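PDB 2IGS: DUF3218 domain-containing protein from Pseudomonas aeruginosa, which is of unknown function, a largely helical protein of the DUF3218 family whose copies pack together in the crystal. Local coordinates for the interface of chains A and B. Coordinates in Å, arbitrary orientation; residue numbers count along the deposited sequence, not the author numbering. Chains: chain A/B, Hypothetical protein.

Contact 1: the interface of chains A and B. Residues chain A 63, 66-67, 70; chain B 25-26, 87.
The side-chain amide of A:Gln63 turns one face towards the end of a helix in chain B: the backbone oxygen of B:Gln26 lies over this plane, close to CD, and the side-chain amine NZ of B:Lys87 is on the same side. The carbonyl approaches from above, so the N-H groups of NE2 point away from it and no hydrogen bond forms; the very short spacing between O and the carbons below it is doubtful. A:Gln63 OE1 is 3.5 Å from B:Lys87 NZ, a loose polar approach. A second flat group, the side-chain amide of B:Gln26, presents a face to chain A. Over it come the hydroxyl OG1 and methyl CG2 of A:Thr67, with CG2 3.7 Å from OE1, while CB of A:Ala70 sits 3.8 Å from NE2 towards the outer end. The two side chains A:Thr67 and B:Gln26 cross at about a right angle. The hydroxyl OG1 of A:Thr67 donates to the backbone O of A:Gln63 (2.8 Å), and its approach to B:Gln26 OE1 (3.5 Å) is weak. B:Gln26 has CG eclipsed with its backbone N (chi1 1°), a strained conformation that lays the extended amide along the chain A helix. At the flank, CG of B:Arg25 rests 3.8 Å from CB of A:Ser66, and a water joins A:Ser66 OG to the backbone O of B:Arg25.

B:Lys87, extended throughout, reaches back to bond the backbone O of B:Gln26 at 2.8 Å, with NZ above the carbonyl plane; if NZ is charged, as is usual for lysine, it would suit the partial negative charge at the C-terminal end of B helix 12-27. The patch thus sets the first turns of A helix 63-82 against the end of B helix 12-27 and the start of B helix 87-113, two helices that a Cys27-Cys91 disulfide can tie together nearby.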
# COMPACT_ATOMS: atom_id res chain seq x y z
N GLN A 63 -4.73 -6.80 -8.48
CA GLN A 63 -6.06 -6.30 -8.74
C GLN A 63 -6.18 -4.84 -9.21
O GLN A 63 -7.00 -4.57 -10.08
CB GLN A 63 -6.95 -6.58 -7.52
CG GLN A 63 -8.29 -7.03 -7.92
CD GLN A 63 -8.80 -8.20 -7.08
OE1 GLN A 63 -9.16 -8.05 -5.90
NE2 GLN A 63 -8.87 -9.36 -7.71
N SER A 66 -4.88 -4.74 -12.66
CA SER A 66 -5.89 -5.34 -13.55
C SER A 66 -7.00 -4.36 -13.87
O SER A 66 -7.55 -4.33 -14.98
CB SER A 66 -6.49 -6.60 -12.94
OG SER A 66 -5.52 -7.63 -12.80
N THR A 67 -7.35 -3.56 -12.88
CA THR A 67 -8.39 -2.59 -12.98
C THR A 67 -8.01 -1.47 -13.96
O THR A 67 -8.82 -1.05 -14.76
CB THR A 67 -8.69 -2.04 -11.59
OG1 THR A 67 -9.22 -3.10 -10.80
CG2 THR A 67 -9.71 -0.92 -11.63
N ALA A 70 -8.35 -3.02 -17.52
CA ALA A 70 -9.78 -3.13 -17.85
C ALA A 70 -10.36 -1.80 -18.28
O ALA A 70 -11.12 -1.75 -19.24
CB ALA A 70 -10.56 -3.68 -16.66
N ARG B 25 -12.13 -9.82 -13.93
CA ARG B 25 -10.75 -10.02 -13.47
C ARG B 25 -10.37 -9.10 -12.29
O ARG B 25 -9.62 -9.52 -11.42
CB ARG B 25 -9.72 -9.94 -14.61
CG ARG B 25 -8.26 -9.75 -14.14
CD ARG B 25 -7.25 -10.61 -14.89
NE ARG B 25 -7.03 -11.91 -14.24
CZ ARG B 25 -7.31 -13.10 -14.79
NH1 ARG B 25 -7.83 -13.18 -16.01
NH2 ARG B 25 -7.08 -14.21 -14.10
N GLN B 26 -10.90 -7.87 -12.27
CA GLN B 26 -10.69 -6.98 -11.11
C GLN B 26 -11.47 -7.47 -9.91
O GLN B 26 -11.04 -7.30 -8.78
CB GLN B 26 -11.13 -5.54 -11.33
CG GLN B 26 -11.74 -5.18 -12.62
CD GLN B 26 -12.46 -3.85 -12.54
OE1 GLN B 26 -12.60 -3.24 -11.47
NE2 GLN B 26 -12.92 -3.38 -13.69
N LYS B 87 -17.91 -2.24 -4.49
CA LYS B 87 -17.24 -3.31 -5.27
C LYS B 87 -17.81 -4.69 -5.00
O LYS B 87 -18.04 -5.47 -5.92
CB LYS B 87 -15.72 -3.33 -5.07
CG LYS B 87 -15.01 -4.31 -6.02
CD LYS B 87 -13.52 -4.42 -5.79
CE LYS B 87 -12.90 -5.33 -6.84
NZ LYS B 87 -11.41 -5.48 -6.73
O HOH W 1 -6.74 -8.97 -10.84

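Contact 2: the interface of chains A and B. Residues chain A 77-78, 80-81; chain B 8-9, 66, 69-70, 73.
A:Phe81 and B:Tyr9 meet ring to ring, and the same B:Tyr9 hydroxyl that stands over the A:Phe81 ring donates a hydrogen bond to the backbone O of A:Phe81. This bond, from B:Tyr9 OH to A:Phe81 O, is 2.6 Å long, approaching at a C=O...donor angle of 128° and tilted modestly from the carbonyl plane. A water adds a second polar link, 2.7 Å from the backbone O of A:Val77 and 2.9 Å from the backbone N of B:Ile8.

Van der Waals packing centres on the A:Phe81 ring. The B:Tyr9 hydroxyl lies over the middle of one face, and the two ring planes are nearly parallel but offset, so the phenol overlaps by its tip. B:Ile8 CG2 touches the ring edge in plane, 3.8 Å from A:Phe81 CD2. With CG anti to the backbone N (chi1 -172°), the phenyl ring projects across to chain B, where its other face is covered from helix 63-85. The methyl CB of B:Ala70 lies 3.8 Å from A:Phe81 CZ on that face, and CD1 of B:Ile73 lies towards CG, 3.5 Å from A:Phe81 CB. The ring is thereby sandwiched between B:Tyr9 and the helix. B:Ile73 CG2 also meets A:Thr78 OG1, and A:Val77 CG1 rests on B:Ile8.

The last turns of A helix 63-82 here insert A:Phe81 between the N-terminal loop of chain B and B helix 63-85.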
# COMPACT_ATOMS: atom_id res chain seq x y z
N VAL A 77 -13.35 0.53 -26.29
CA VAL A 77 -14.68 0.29 -26.85
C VAL A 77 -15.40 1.61 -27.15
O VAL A 77 -16.05 1.75 -28.19
CB VAL A 77 -15.53 -0.64 -25.93
CG1 VAL A 77 -16.99 -0.68 -26.42
CG2 VAL A 77 -14.92 -2.02 -25.92
N THR A 78 -15.26 2.56 -26.23
CA THR A 78 -15.81 3.90 -26.39
C THR A 78 -15.20 4.65 -27.56
O THR A 78 -15.92 5.29 -28.33
CB THR A 78 -15.60 4.70 -25.13
OG1 THR A 78 -16.25 4.02 -24.05
CG2 THR A 78 -16.16 6.13 -25.27
N GLY A 80 -13.97 3.31 -30.21
CA GLY A 80 -14.60 2.65 -31.36
C GLY A 80 -16.02 3.11 -31.67
O GLY A 80 -16.36 3.34 -32.83
N PHE A 81 -16.87 3.22 -30.65
CA PHE A 81 -18.17 3.86 -30.81
C PHE A 81 -18.09 5.30 -31.36
O PHE A 81 -18.83 5.69 -32.29
CB PHE A 81 -18.92 3.89 -29.49
CG PHE A 81 -20.34 4.36 -29.62
CD1 PHE A 81 -20.68 5.69 -29.35
CD2 PHE A 81 -21.33 3.48 -30.06
CE1 PHE A 81 -22.02 6.12 -29.50
CE2 PHE A 81 -22.66 3.89 -30.23
CZ PHE A 81 -23.01 5.20 -29.94
N ILE B 8 -17.92 -2.04 -31.37
CA ILE B 8 -19.18 -2.41 -30.72
C ILE B 8 -20.38 -2.49 -31.69
O ILE B 8 -21.35 -3.21 -31.43
CB ILE B 8 -19.49 -1.45 -29.50
CG1 ILE B 8 -20.46 -2.11 -28.49
CG2 ILE B 8 -19.91 -0.05 -29.99
CD1 ILE B 8 -20.89 -1.16 -27.36
N TYR B 9 -20.32 -1.76 -32.80
CA TYR B 9 -21.43 -1.81 -33.75
C TYR B 9 -21.47 -3.19 -34.46
O TYR B 9 -22.45 -3.90 -34.36
CB TYR B 9 -21.36 -0.68 -34.80
CG TYR B 9 -21.31 0.75 -34.27
CD1 TYR B 9 -22.49 1.46 -34.00
CD2 TYR B 9 -20.10 1.41 -34.12
CE1 TYR B 9 -22.45 2.79 -33.57
CE2 TYR B 9 -20.04 2.72 -33.68
CZ TYR B 9 -21.22 3.41 -33.40
OH TYR B 9 -21.16 4.73 -32.97
N SER B 66 -27.76 1.81 -32.15
CA SER B 66 -26.67 2.68 -31.66
C SER B 66 -26.93 3.25 -30.27
O SER B 66 -26.03 3.28 -29.44
CB SER B 66 -26.42 3.84 -32.62
OG SER B 66 -25.87 3.35 -33.84
N LEU B 69 -26.47 0.70 -27.73
CA LEU B 69 -25.04 0.54 -27.52
C LEU B 69 -24.43 1.67 -26.66
O LEU B 69 -23.61 1.40 -25.79
CB LEU B 69 -24.27 0.34 -28.83
CG LEU B 69 -24.67 -0.88 -29.69
CD1 LEU B 69 -23.94 -0.86 -31.00
CD2 LEU B 69 -24.45 -2.22 -28.96
N ALA B 70 -24.82 2.92 -26.92
CA ALA B 70 -24.36 4.05 -26.09
C ALA B 70 -24.82 3.87 -24.64
O ALA B 70 -24.07 4.20 -23.73
CB ALA B 70 -24.82 5.37 -26.66
N ILE B 73 -22.39 1.39 -22.90
CA ILE B 73 -21.15 2.10 -22.62
C ILE B 73 -21.33 3.00 -21.40
O ILE B 73 -20.48 2.98 -20.52
CB ILE B 73 -20.66 2.94 -23.84
CG1 ILE B 73 -20.27 2.03 -25.01
CG2 ILE B 73 -19.50 3.87 -23.43
CD1 ILE B 73 -19.86 2.78 -26.30
O HOH W 2 -16.23 -0.00 -30.18

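Contact 1 and contact 2 lie about 21 Å apart, centre to centre of their C-alpha atoms, and both use A helix 63-82, its first turns in contact 1 and its last in contact 2. Chain B answers with different elements at each. Residues 66 and 70 contribute from chain A in contact 1 but from chain B in contact 2, against different partners, in keeping with an interface that is not an exact two-fold. The helix thus spans the interface along its length. The deposited assembly holds eight copies, but the structure alone does not show whether this pairing is biological.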